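Long-range contacts in mannosephosphate isomerase, putative (Archaeoglobus fulgidus, PDB 1ZX5), which probably catalyses the zinc-dependent interconversion of D-mannose 6-phosphate and D-fructose 6-phosphate, as a type 1 mannose-6-phosphate isomerase of the cupin clan: residues F7-Q12 / Y273-P278; Q12-E17 / T46-T51; P84-L89 / N189-Y194; V235-T240 / G291-I296. All blocks are in the same frame, centred on the assembly; numbering follows the deposited sequence. Where two conformers were deposited one is given.

Interaction 1. Residues F7-Q12 / Y273-P278; sequences FIFQAQ and YSCLVP
Cys275 carries SG anti to its backbone N (chi1 173°), while Phe7 and Phe9 both hold CG anti to the carbonyl carbon, and the sulfur meets both aromatic side chains. SG touches Phe7 at CB, 3.7 Å away, and also lies near CD1 of that ring. It approaches Phe9 obliquely, 4.6 Å from the ring centroid, making two sulfur-aromatic contacts with one thiol. Phe9 adds a second touch through CE1, 4.1 Å from Cys275 CB, and its CD1 lies beside Ser274 O. An alanine in place of Phe9 would probably open a gap beside Cys275 CB and SG, leaving the sulfur only the Phe7 side chain of this segment. The Phe7 ring meets Val277 CG2 at its edge, the two side chains pointing the same way, and packs edge-to-face with Phe284.

Ile8 and Leu276 form the one antiparallel, hydrogen-bonded bridge. Ile8 N donates to Leu276 O at 2.8 Å, and the return bond from Leu276 N to Ile8 O has the same length and is almost straight (176°). Ile8 CD1 goes on to meet Pro278 CG at 3.8 Å. Beyond Phe9 a water accepts from Gln10 N and donates to Ser274 O, at 2.7 Å from the latter. Strand 274-277, an outermost strand of the five-stranded sheet of the C-terminal cupin domain, thus gains the N-terminal segment as a neighbour. Two backbone bonds set the register; the sulfur-aromatic group packs on one side of the bridge and Ile8 with Leu276 and Pro278 on the other, a mainly apolar contact with a water bridge at one end.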
loop_
_atom_site.group_PDB
_atom_site.type_symbol
_atom_site.label_atom_id
_atom_site.label_comp_id
_atom_site.label_asym_id
_atom_site.label_seq_id
_atom_site.Cartn_x
_atom_site.Cartn_y
_atom_site.Cartn_z
ATOM N N PHE A 7 11.379 17.346 -0.351
ATOM C CA PHE A 7 11.513 15.980 -0.805
ATOM C C PHE A 7 12.440 15.177 0.098
ATOM O O PHE A 7 13.637 15.468 0.198
ATOM C CB PHE A 7 12.009 15.944 -2.260
ATOM C CG PHE A 7 11.280 16.896 -3.180
ATOM C CD1 PHE A 7 9.910 16.759 -3.410
ATOM C CD2 PHE A 7 11.963 17.928 -3.808
ATOM C CE1 PHE A 7 9.235 17.646 -4.253
ATOM C CE2 PHE A 7 11.300 18.814 -4.653
ATOM C CZ PHE A 7 9.931 18.666 -4.877
ATOM N N ILE A 8 11.866 14.172 0.755
ATOM C CA ILE A 8 12.593 13.313 1.670
ATOM C C ILE A 8 12.680 11.922 1.052
ATOM O O ILE A 8 11.683 11.382 0.573
ATOM C CB ILE A 8 11.936 13.298 3.075
ATOM C CG1 ILE A 8 12.007 14.706 3.697
ATOM C CG2 ILE A 8 12.581 12.222 3.992
ATOM C CD1 ILE A 8 11.129 14.906 4.942
ATOM N N PHE A 9 13.887 11.369 1.043
ATOM C CA PHE A 9 14.155 10.089 0.402
ATOM C C PHE A 9 14.490 9.035 1.451
ATOM O O PHE A 9 14.905 9.380 2.554
ATOM C CB PHE A 9 15.279 10.265 -0.627
ATOM C CG PHE A 9 14.889 11.167 -1.762
ATOM C CD1 PHE A 9 14.169 10.669 -2.843
ATOM C CD2 PHE A 9 15.186 12.533 -1.723
ATOM C CE1 PHE A 9 13.776 11.502 -3.881
ATOM C CE2 PHE A 9 14.789 13.375 -2.758
ATOM C CZ PHE A 9 14.081 12.860 -3.838
ATOM N N GLN A 10 14.287 7.760 1.126
ATOM C CA GLN A 10 14.786 6.686 1.999
ATOM C C GLN A 10 16.288 6.604 1.869
ATOM O O GLN A 10 16.808 6.666 0.760
ATOM C CB GLN A 10 14.183 5.318 1.653
ATOM C CG GLN A 10 12.744 5.192 2.054
ATOM C CD GLN A 10 12.264 3.759 2.165
ATOM O OE1 GLN A 10 12.732 2.849 1.475
ATOM N NE2 GLN A 10 11.302 3.561 3.018
ATOM N N ALA A 11 16.966 6.460 3.003
ATOM C CA ALA A 11 18.419 6.275 3.056
ATOM C C ALA A 11 18.860 4.878 2.585
ATOM O O ALA A 11 19.929 4.724 1.988
ATOM C CB ALA A 11 18.908 6.524 4.468
ATOM N N GLN A 12 18.035 3.872 2.883
ATOM C CA GLN A 12 18.299 2.475 2.529
ATOM C C GLN A 12 16.987 1.789 2.166
ATOM O O GLN A 12 15.920 2.202 2.624
ATOM C CB GLN A 12 19.021 1.719 3.674
ATOM C CG GLN A 12 18.404 1.862 5.071
ATOM C CD GLN A 12 19.020 0.931 6.128
ATOM O OE1 GLN A 12 20.242 0.842 6.274
ATOM N NE2 GLN A 12 18.164 0.243 6.876
ATOM N N TYR A 273 11.239 4.148 -7.162
ATOM C CA TYR A 273 11.563 4.845 -5.923
ATOM C C TYR A 273 10.477 5.832 -5.531
ATOM O O TYR A 273 9.705 6.299 -6.379
ATOM C CB TYR A 273 12.933 5.536 -6.026
ATOM C CG TYR A 273 14.078 4.542 -6.061
ATOM C CD1 TYR A 273 14.691 4.111 -4.885
ATOM C CD2 TYR A 273 14.522 4.002 -7.276
ATOM C CE1 TYR A 273 15.737 3.169 -4.916
ATOM C CE2 TYR A 273 15.556 3.074 -7.322
ATOM C CZ TYR A 273 16.156 2.666 -6.139
ATOM O OH TYR A 273 17.177 1.753 -6.194
ATOM N N SER A 274 10.448 6.145 -4.241
ATOM C CA SER A 274 9.442 6.993 -3.648
ATOM C C SER A 274 10.071 8.194 -2.985
ATOM O O SER A 274 11.245 8.189 -2.593
ATOM C CB SER A 274 8.648 6.244 -2.572
ATOM O OG SER A 274 7.971 5.156 -3.142
ATOM N N CYS A 275 9.219 9.179 -2.765
ATOM C CA CYS A 275 9.618 10.423 -2.213
ATOM C C CYS A 275 8.529 10.852 -1.218
ATOM O O CYS A 275 7.342 10.773 -1.523
ATOM C CB CYS A 275 9.701 11.370 -3.414
ATOM S SG CYS A 275 9.967 12.942 -3.036
ATOM N N LEU A 276 8.938 11.295 -0.032
ATOM C CA LEU A 276 8.021 11.801 0.987
ATOM C C LEU A 276 7.998 13.338 0.959
ATOM O O LEU A 276 9.041 13.990 1.082
ATOM C CB LEU A 276 8.434 11.286 2.378
ATOM C CG LEU A 276 7.756 11.847 3.641
ATOM C CD1 LEU A 276 6.328 11.358 3.772
ATOM C CD2 LEU A 276 8.552 11.440 4.900
ATOM N N VAL A 277 6.803 13.903 0.788
ATOM C CA VAL A 277 6.624 15.341 0.709
ATOM C C VAL A 277 5.846 15.809 1.940
ATOM O O VAL A 277 4.666 15.483 2.083
ATOM C CB VAL A 277 5.861 15.754 -0.580
ATOM C CG1 VAL A 277 5.801 17.291 -0.711
ATOM C CG2 VAL A 277 6.482 15.085 -1.837
ATOM N N PRO A 278 6.507 16.554 2.843
ATOM C CA PRO A 278 5.800 17.106 4.009
ATOM C C PRO A 278 4.701 18.099 3.613
ATOM O O PRO A 278 4.818 18.776 2.587
ATOM C CB PRO A 278 6.910 17.814 4.810
ATOM C CG PRO A 278 8.204 17.212 4.314
ATOM C CD PRO A 278 7.940 16.909 2.850
HETATM O O HOH W 1 13.380 6.945 -1.589
#

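Interaction 2. Residues Q12-E17 / T46-T51; sequences QENLVE and TSRPST
Val16 lays CG2 over one face of the Arg48 guanidinium, off centre toward its rim and 3.6 Å from NE, the two side chains crossing at about a right angle. CG1 of the valine reaches the same group near NH2, 4.0 Å away. Arg48 starts with CG anti to the backbone N (chi1 -173°) and then bends at its second and third torsions. Its charge also engages Trp40 in a cation-pi contact, so an aliphatic and an aromatic neighbour both help to hold the flat group.

Asn14 supplies the polar part of the contact. Its ND2 uses both N-H groups, one toward Arg48 O at 2.9 Å and the other toward Ser50 OG at 3.1 Å. Both acceptors lie in or close to the amide plane, which fixes the rotation of the carboxamide. Relative to the Arg48 carbonyl, the donor stands above the plane, 51° out of it. The other end of the amide, OD1, rests against Arg48 CG at 3.2 Å. Ser43 is a shared second partner: its OG bonds to Arg48 O, and its backbone N to Ser50 OG. Farther along, a water bridges Gln12 O and Thr51 N, 2.9 Å from the latter. Thr51 OG1 is buried here without a hydrogen-bonding partner.

The loop between strands 36-41 and 51-54 thus packs against edge strand 15-17 of the catalytic part's six-stranded antiparallel sheet, consistent with a cupin fold. Strand 15-17 pairs with strand 36-41, while the loop rests on the start of helix 61-73 through Pro49 on Ile62 and Ser50 on Met61.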
loop_
_atom_site.group_PDB
_atom_site.type_symbol
_atom_site.label_atom_id
_atom_site.label_comp_id
_atom_site.label_asym_id
_atom_site.label_seq_id
_atom_site.Cartn_x
_atom_site.Cartn_y
_atom_site.Cartn_z
ATOM N N GLN A 12 18.035 3.872 2.883
ATOM C CA GLN A 12 18.299 2.475 2.529
ATOM C C GLN A 12 16.987 1.789 2.166
ATOM O O GLN A 12 15.920 2.202 2.624
ATOM C CB GLN A 12 19.021 1.719 3.674
ATOM C CG GLN A 12 18.404 1.862 5.071
ATOM C CD GLN A 12 19.020 0.931 6.128
ATOM O OE1 GLN A 12 20.242 0.842 6.274
ATOM N NE2 GLN A 12 18.164 0.243 6.876
ATOM N N GLU A 13 17.076 0.749 1.339
ATOM C CA GLU A 13 15.910 -0.050 0.946
ATOM C C GLU A 13 15.369 -0.831 2.168
ATOM O O GLU A 13 16.121 -1.214 3.050
ATOM C CB GLU A 13 16.302 -0.993 -0.211
ATOM C CG GLU A 13 17.478 -1.958 0.136
ATOM C CD GLU A 13 18.437 -2.248 -1.048
ATOM O OE1 GLU A 13 18.252 -1.670 -2.154
ATOM O OE2 GLU A 13 19.388 -3.048 -0.868
ATOM N N ASN A 14 14.059 -1.016 2.208
ATOM C CA ASN A 14 13.380 -1.712 3.283
ATOM C C ASN A 14 12.603 -2.884 2.667
ATOM O O ASN A 14 11.398 -2.796 2.427
ATOM C CB ASN A 14 12.471 -0.730 4.042
ATOM C CG ASN A 14 11.960 -1.289 5.371
ATOM O OD1 ASN A 14 12.292 -2.411 5.757
ATOM N ND2 ASN A 14 11.129 -0.508 6.065
ATOM N N LEU A 15 13.318 -3.976 2.412
ATOM C CA LEU A 15 12.792 -5.120 1.658
ATOM C C LEU A 15 12.426 -6.285 2.560
ATOM O O LEU A 15 12.983 -6.429 3.644
ATOM C CB LEU A 15 13.800 -5.583 0.594
ATOM C CG LEU A 15 14.354 -4.474 -0.319
ATOM C CD1 LEU A 15 15.369 -5.048 -1.338
ATOM C CD2 LEU A 15 13.207 -3.693 -1.020
ATOM N N VAL A 16 11.481 -7.104 2.095
ATOM C CA VAL A 16 11.013 -8.286 2.822
ATOM C C VAL A 16 11.077 -9.490 1.896
ATOM O O VAL A 16 10.461 -9.492 0.826
ATOM C CB VAL A 16 9.547 -8.112 3.362
ATOM C CG1 VAL A 16 9.149 -9.273 4.265
ATOM C CG2 VAL A 16 9.397 -6.778 4.119
ATOM N N GLU A 17 11.830 -10.503 2.320
ATOM C CA GLU A 17 11.922 -11.786 1.620
ATOM C C GLU A 17 10.639 -12.581 1.802
ATOM O O GLU A 17 10.118 -12.687 2.915
ATOM C CB GLU A 17 13.144 -12.596 2.114
ATOM C CG GLU A 17 14.485 -11.872 1.826
ATOM C CD GLU A 17 15.704 -12.520 2.461
ATOM O OE1 GLU A 17 15.676 -13.730 2.742
ATOM O OE2 GLU A 17 16.717 -11.814 2.674
ATOM N N THR A 46 6.509 -0.198 13.550
ATOM C CA THR A 46 7.558 -0.565 14.519
ATOM C C THR A 46 8.291 -1.886 14.220
ATOM O O THR A 46 9.445 -2.047 14.612
ATOM C CB THR A 46 7.037 -0.560 15.972
ATOM O OG1 THR A 46 5.992 -1.530 16.105
ATOM C CG2 THR A 46 6.491 0.822 16.336
ATOM N N SER A 47 7.645 -2.817 13.518
ATOM C CA SER A 47 8.301 -4.081 13.179
ATOM C C SER A 47 9.389 -3.891 12.117
ATOM O O SER A 47 10.307 -4.707 12.003
ATOM C CB SER A 47 7.273 -5.133 12.723
ATOM O OG SER A 47 6.737 -4.832 11.430
ATOM N N ARG A 48 9.305 -2.792 11.364
ATOM C CA ARG A 48 10.090 -2.653 10.147
ATOM C C ARG A 48 10.148 -1.181 9.679
ATOM O O ARG A 48 9.694 -0.849 8.583
ATOM C CB ARG A 48 9.467 -3.604 9.104
ATOM C CG ARG A 48 10.183 -3.767 7.801
ATOM C CD ARG A 48 10.187 -5.218 7.335
ATOM N NE ARG A 48 8.986 -6.005 7.640
ATOM C CZ ARG A 48 9.015 -7.320 7.874
ATOM N NH1 ARG A 48 7.887 -7.976 8.135
ATOM N NH2 ARG A 48 10.175 -7.982 7.863
ATOM N N PRO A 49 10.706 -0.284 10.522
ATOM C CA PRO A 49 10.713 1.129 10.145
ATOM C C PRO A 49 11.729 1.449 9.043
ATOM O O PRO A 49 12.821 0.876 9.013
ATOM C CB PRO A 49 11.077 1.841 11.448
ATOM C CG PRO A 49 11.844 0.838 12.237
ATOM C CD PRO A 49 11.360 -0.516 11.830
ATOM N N SER A 50 11.351 2.343 8.134
ATOM C CA SER A 50 12.257 2.821 7.103
ATOM C C SER A 50 13.172 3.861 7.713
ATOM O O SER A 50 12.821 4.505 8.708
ATOM C CB SER A 50 11.479 3.441 5.943
ATOM O OG SER A 50 10.803 2.442 5.195
ATOM N N THR A 51 14.350 4.022 7.129
ATOM C CA THR A 51 15.221 5.104 7.535
ATOM C C THR A 51 15.334 6.093 6.375
ATOM O O THR A 51 15.405 5.707 5.204
ATOM C CB THR A 51 16.628 4.624 8.055
ATOM O OG1 THR A 51 17.398 4.139 6.964
ATOM C CG2 THR A 51 16.516 3.497 9.098
HETATM O O HOH W 2 14.711 2.103 5.045
#

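Interaction 3. Residues P84-L89 / N189-Y194; sequences PILVRL and NSTLAY
Asn189 packs CB against the backbone of Ile85, 3.8 Å from its O, and with CG anti to the backbone N (chi1 -172°) the amide carbon lies at a similar distance from the same oxygen. At the tip, OD1 lies 4.1 Å from Leu86 CB and accepts a hydrogen bond from a water, at 2.9 Å. That water also donates to Ile85 O, 2.8 Å from it, so it ties the amide to the strand where no direct bond forms. ND2, the other branch, makes a weak hydrogen bond to Phe83 O. The Asn189 backbone is held lightly too: its N donates weakly to Pro84 O at 3.5 Å, and a second water accepts from the same N and donates to Pro84 O.

Two residues on, Thr191 places CG2 4.0 Å from Leu86 CD2, the side chains crossing obliquely, while its OG1 bonds to Glu114. Leu86 also packs on Trp40.

Strands 85-92 and 181-188 are antiparallel neighbours, and at Asn189 the second of them leaves the sheet, its direct pairing giving way to water bridges and side-chain packing; such an antiparallel sheet is consistent with the cupin fold of the catalytic domain.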
loop_
_atom_site.group_PDB
_atom_site.type_symbol
_atom_site.label_atom_id
_atom_site.label_comp_id
_atom_site.label_asym_id
_atom_site.label_seq_id
_atom_site.Cartn_x
_atom_site.Cartn_y
_atom_site.Cartn_z
ATOM N N PRO A 84 -0.356 7.413 9.944
ATOM C CA PRO A 84 -1.632 6.934 9.412
ATOM C C PRO A 84 -1.619 5.796 8.380
ATOM O O PRO A 84 -2.639 5.121 8.217
ATOM C CB PRO A 84 -2.240 8.200 8.807
ATOM C CG PRO A 84 -1.066 9.040 8.427
ATOM C CD PRO A 84 0.027 8.728 9.389
ATOM N N ILE A 85 -0.497 5.572 7.701
ATOM C CA ILE A 85 -0.472 4.647 6.569
ATOM C C ILE A 85 0.785 3.785 6.495
ATOM O O ILE A 85 1.823 4.100 7.097
ATOM C CB ILE A 85 -0.661 5.386 5.172
ATOM C CG1 ILE A 85 0.446 6.429 4.930
ATOM C CG2 ILE A 85 -2.066 6.022 5.046
ATOM C CD1 ILE A 85 0.436 7.057 3.494
ATOM N N LEU A 86 0.683 2.708 5.719
ATOM C CA LEU A 86 1.833 1.914 5.339
ATOM C C LEU A 86 1.784 1.722 3.824
ATOM O O LEU A 86 0.753 1.315 3.270
ATOM C CB LEU A 86 1.832 0.554 6.067
ATOM C CG LEU A 86 2.881 -0.497 5.654
ATOM C CD1 LEU A 86 4.322 0.010 5.800
ATOM C CD2 LEU A 86 2.706 -1.761 6.466
ATOM N N VAL A 87 2.896 2.026 3.158
ATOM C CA VAL A 87 2.978 1.930 1.713
ATOM C C VAL A 87 3.938 0.810 1.363
ATOM O O VAL A 87 5.078 0.800 1.828
ATOM C CB VAL A 87 3.449 3.276 1.061
ATOM C CG1 VAL A 87 3.511 3.146 -0.440
ATOM C CG2 VAL A 87 2.517 4.424 1.452
ATOM N N ARG A 88 3.469 -0.130 0.543
ATOM C CA ARG A 88 4.257 -1.281 0.161
ATOM C C ARG A 88 4.147 -1.592 -1.321
ATOM O O ARG A 88 3.041 -1.626 -1.857
ATOM C CB ARG A 88 3.777 -2.508 0.921
ATOM C CG ARG A 88 3.977 -2.416 2.405
ATOM C CD ARG A 88 3.649 -3.728 3.042
ATOM N NE ARG A 88 2.220 -3.922 3.226
ATOM C CZ ARG A 88 1.686 -5.047 3.690
ATOM N NH1 ARG A 88 2.462 -6.090 3.994
ATOM N NH2 ARG A 88 0.373 -5.136 3.848
ATOM N N LEU A 89 5.292 -1.819 -1.970
ATOM C CA LEU A 89 5.322 -2.549 -3.228
ATOM C C LEU A 89 5.224 -4.031 -2.889
ATOM O O LEU A 89 5.914 -4.503 -1.970
ATOM C CB LEU A 89 6.613 -2.269 -4.016
ATOM C CG LEU A 89 6.851 -0.815 -4.444
ATOM C CD1 LEU A 89 8.225 -0.679 -5.090
ATOM C CD2 LEU A 89 5.736 -0.352 -5.381
ATOM N N ASN A 189 -1.715 1.830 8.870
ATOM C CA ASN A 189 -0.435 1.452 9.432
ATOM C C ASN A 189 -0.591 0.217 10.335
ATOM O O ASN A 189 -0.475 0.298 11.560
ATOM C CB ASN A 189 0.195 2.631 10.192
ATOM C CG ASN A 189 1.614 2.335 10.624
ATOM O OD1 ASN A 189 2.292 1.488 10.022
ATOM N ND2 ASN A 189 2.075 3.019 11.671
ATOM N N SER A 190 -0.880 -0.916 9.707
ATOM C CA SER A 190 -1.146 -2.174 10.392
ATOM C C SER A 190 -0.941 -3.314 9.418
ATOM O O SER A 190 -1.261 -3.200 8.234
ATOM C CB SER A 190 -2.577 -2.223 10.938
ATOM O OG SER A 190 -2.879 -3.506 11.471
ATOM N N THR A 191 -0.420 -4.422 9.932
ATOM C CA THR A 191 -0.190 -5.628 9.131
ATOM C C THR A 191 -1.096 -6.805 9.546
ATOM O O THR A 191 -0.857 -7.935 9.119
ATOM C CB THR A 191 1.279 -6.107 9.274
ATOM O OG1 THR A 191 1.621 -6.130 10.669
ATOM C CG2 THR A 191 2.230 -5.165 8.540
ATOM N N LEU A 192 -2.112 -6.568 10.373
ATOM C CA LEU A 192 -3.001 -7.667 10.772
ATOM C C LEU A 192 -3.618 -8.319 9.545
ATOM O O LEU A 192 -4.241 -7.646 8.720
ATOM C CB LEU A 192 -4.115 -7.205 11.714
ATOM C CG LEU A 192 -3.718 -6.806 13.129
ATOM C CD1 LEU A 192 -4.948 -6.343 13.885
ATOM C CD2 LEU A 192 -3.013 -7.952 13.860
ATOM N N ALA A 193 -3.414 -9.625 9.425
ATOM C CA ALA A 193 -3.960 -10.404 8.326
ATOM C C ALA A 193 -4.153 -11.832 8.801
ATOM O O ALA A 193 -3.266 -12.402 9.435
ATOM C CB ALA A 193 -3.019 -10.353 7.091
ATOM N N TYR A 194 -5.318 -12.393 8.506
ATOM C CA TYR A 194 -5.637 -13.746 8.916
ATOM C C TYR A 194 -5.841 -14.609 7.697
ATOM O O TYR A 194 -6.688 -14.321 6.851
ATOM C CB TYR A 194 -6.876 -13.759 9.800
ATOM C CG TYR A 194 -6.787 -12.799 10.963
ATOM C CD1 TYR A 194 -5.702 -12.847 11.867
ATOM C CD2 TYR A 194 -7.786 -11.849 11.175
ATOM C CE1 TYR A 194 -5.625 -11.958 12.950
ATOM C CE2 TYR A 194 -7.723 -10.954 12.247
ATOM C CZ TYR A 194 -6.643 -11.013 13.128
ATOM O OH TYR A 194 -6.611 -10.140 14.199
HETATM O O HOH W 3 -3.466 3.325 10.833
HETATM O O HOH W 4 4.027 2.921 8.250
#

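Interaction 4. Residues V235-T240 / G291-I296; sequences VDVTGT and GKIVRI. With ACY (acetic acid), chain E.
This is a pairing of two antiparallel strands, 230-237 and 291-298, inside the five-stranded sheet of the C-terminal cupin domain, crowned by a salt bridge on one face. The axes of the short segments approach to 4.8 Å, their directions 149° apart. Four backbone hydrogen bonds join them in two hydrogen-bonded pairs: Val235 with Ile293, where Val235 N reaches Ile293 O at 2.8 Å, and Val237 with Gly291, where both bonds have that length. Between them, Asp236 and Lys292 form the non-hydrogen-bonded pair.

The two faces differ in character. On one, Val235, Val237 and Ile293 pack together: CG2 of Ile293 lies between its own backbone N and carbonyl carbon and meets Val235 CB at 3.9 Å and Val237 CG2 at 4.0 Å. Gly291 has no side chain to add to this face, and Val237 goes on to pack against Val286 and Ser288 of strand 283-288. Past Val237 the chain turns a corner at Thr238 and Gly239, where the backbone angles of Gly239 would jam a CB against the preceding carbonyl O, and enters the other sheet as strand 240-244.

On the opposite face, Asp236 and Lys292 lie side by side, pointing the same way. The lysine chain is extended until its last torsion turns NZ aside (chi4 -74°), toward Asp236 OD1 and an acetic acid probably from the crystallisation liquor, to whose O it donates at 3.1 Å. An alanine in place of Lys292 would probably leave the Asp236 carboxylate without its cationic mate and the acetic acid O without the NZ that donates to it. In the salt bridge NZ meets Asp236 OD1 at 3.1 Å, from above the carboxylate plane.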
loop_
_atom_site.group_PDB
_atom_site.type_symbol
_atom_site.label_atom_id
_atom_site.label_comp_id
_atom_site.label_asym_id
_atom_site.label_seq_id
_atom_site.Cartn_x
_atom_site.Cartn_y
_atom_site.Cartn_z
ATOM N N VAL A 235 -0.642 10.375 -11.886
ATOM C CA VAL A 235 -0.515 11.593 -12.682
ATOM C C VAL A 235 0.334 11.289 -13.919
ATOM O O VAL A 235 1.473 10.831 -13.789
ATOM C CB VAL A 235 0.132 12.738 -11.856
ATOM C CG1 VAL A 235 0.119 14.082 -12.646
ATOM C CG2 VAL A 235 -0.575 12.878 -10.507
ATOM N N ASP A 236 -0.238 11.496 -15.108
ATOM C CA ASP A 236 0.500 11.354 -16.370
ATOM C C ASP A 236 1.270 12.638 -16.622
ATOM O O ASP A 236 0.671 13.701 -16.750
ATOM C CB ASP A 236 -0.444 11.124 -17.569
ATOM C CG ASP A 236 -1.164 9.773 -17.519
ATOM O OD1 ASP A 236 -0.698 8.838 -16.840
ATOM O OD2 ASP A 236 -2.215 9.649 -18.181
ATOM N N VAL A 237 2.590 12.548 -16.703
ATOM C CA VAL A 237 3.399 13.739 -16.907
ATOM C C VAL A 237 4.105 13.699 -18.276
ATOM O O VAL A 237 4.842 12.753 -18.583
ATOM C CB VAL A 237 4.435 13.899 -15.773
ATOM C CG1 VAL A 237 5.298 15.146 -15.990
ATOM C CG2 VAL A 237 3.748 13.919 -14.415
ATOM N N THR A 238 3.867 14.725 -19.082
ATOM C CA THR A 238 4.581 14.920 -20.334
ATOM C C THR A 238 5.062 16.364 -20.350
ATOM O O THR A 238 4.292 17.267 -20.616
ATOM C CB THR A 238 3.661 14.627 -21.559
ATOM O OG1 THR A 238 3.220 13.265 -21.493
ATOM C CG2 THR A 238 4.414 14.801 -22.853
ATOM N N GLY A 239 6.333 16.579 -20.046
ATOM C CA GLY A 239 6.834 17.932 -19.812
ATOM C C GLY A 239 6.779 18.229 -18.321
ATOM O O GLY A 239 7.135 17.383 -17.502
ATOM N N THR A 240 6.291 19.413 -17.970
ATOM C CA THR A 240 6.274 19.875 -16.583
ATOM C C THR A 240 4.851 19.927 -16.044
ATOM O O THR A 240 3.970 20.495 -16.680
ATOM C CB THR A 240 6.966 21.257 -16.425
ATOM O OG1 THR A 240 8.295 21.176 -16.950
ATOM C CG2 THR A 240 7.037 21.698 -14.938
ATOM N N GLY A 291 6.076 10.288 -18.312
ATOM C CA GLY A 291 6.144 9.425 -17.153
ATOM C C GLY A 291 4.825 9.332 -16.419
ATOM O O GLY A 291 3.864 10.053 -16.732
ATOM N N LYS A 292 4.783 8.429 -15.449
ATOM C CA LYS A 292 3.623 8.252 -14.583
ATOM C C LYS A 292 4.100 8.247 -13.159
ATOM O O LYS A 292 4.966 7.450 -12.787
ATOM C CB LYS A 292 2.863 6.956 -14.904
ATOM C CG LYS A 292 2.325 6.949 -16.328
ATOM C CD LYS A 292 1.432 5.774 -16.583
ATOM C CE LYS A 292 1.243 5.567 -18.078
ATOM N NZ LYS A 292 0.335 6.591 -18.639
ATOM N N ILE A 293 3.564 9.170 -12.374
ATOM C CA ILE A 293 3.961 9.294 -10.984
ATOM C C ILE A 293 2.690 9.114 -10.146
ATOM O O ILE A 293 1.638 9.647 -10.483
ATOM C CB ILE A 293 4.724 10.653 -10.733
ATOM C CG1 ILE A 293 5.409 10.674 -9.352
ATOM C CG2 ILE A 293 3.811 11.888 -10.973
ATOM C CD1 ILE A 293 6.477 11.772 -9.219
ATOM N N VAL A 294 2.788 8.327 -9.082
ATOM C CA VAL A 294 1.658 8.077 -8.218
ATOM C C VAL A 294 1.727 9.041 -7.046
ATOM O O VAL A 294 2.754 9.117 -6.356
ATOM C CB VAL A 294 1.652 6.607 -7.691
ATOM C CG1 VAL A 294 0.379 6.333 -6.859
ATOM C CG2 VAL A 294 1.786 5.606 -8.863
ATOM N N ARG A 295 0.645 9.777 -6.816
ATOM C CA ARG A 295 0.551 10.635 -5.644
ATOM C C ARG A 295 -0.329 9.960 -4.586
ATOM O O ARG A 295 -1.491 9.664 -4.838
ATOM C CB ARG A 295 -0.022 12.000 -6.018
ATOM C CG ARG A 295 0.083 13.016 -4.904
ATOM C CD ARG A 295 -0.518 14.368 -5.285
ATOM N NE ARG A 295 -1.970 14.329 -5.408
ATOM C CZ ARG A 295 -2.833 14.719 -4.474
ATOM N NH1 ARG A 295 -4.140 14.640 -4.722
ATOM N NH2 ARG A 295 -2.414 15.205 -3.307
ATOM N N ILE A 296 0.242 9.730 -3.410
ATOM C CA ILE A 296 -0.463 9.134 -2.291
ATOM C C ILE A 296 -0.711 10.262 -1.292
ATOM O O ILE A 296 0.188 11.024 -0.976
ATOM C CB ILE A 296 0.369 7.955 -1.664
ATOM C CG1 ILE A 296 0.706 6.917 -2.742
ATOM C CG2 ILE A 296 -0.364 7.322 -0.461
ATOM C CD1 ILE A 296 1.878 5.968 -2.389
HETATM C C ACY E . -2.849 5.926 -16.315
HETATM O O ACY E . -2.155 5.354 -17.183
HETATM O OXT ACY E . -2.712 7.126 -15.985
HETATM C CH3 ACY E . -3.917 5.127 -15.649
#

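In the fold
Interaction 1 spans almost the whole chain, with interactions 2 and 3 nested in series inside it, while interactions 1 and 4 cross. Interactions 1 and 2 share Gln12 and lie about 13 Å apart between centres; Ala11 N probably bonds to Thr51 O where they touch. Interactions 2 and 3, centres about 12 Å apart, both reach the six-stranded sheet of the catalytic part, through strands 15-17 and 85-92. Interactions 1 and 4 both reach the five-stranded sheet of the C-terminal cupin domain. Interactions 3 and 4 have centres about 25 Å apart, yet Val87 and Ile85 pack on Ile296 where the two sheets meet. Together with interaction 1, this packing joins the two cupin parts.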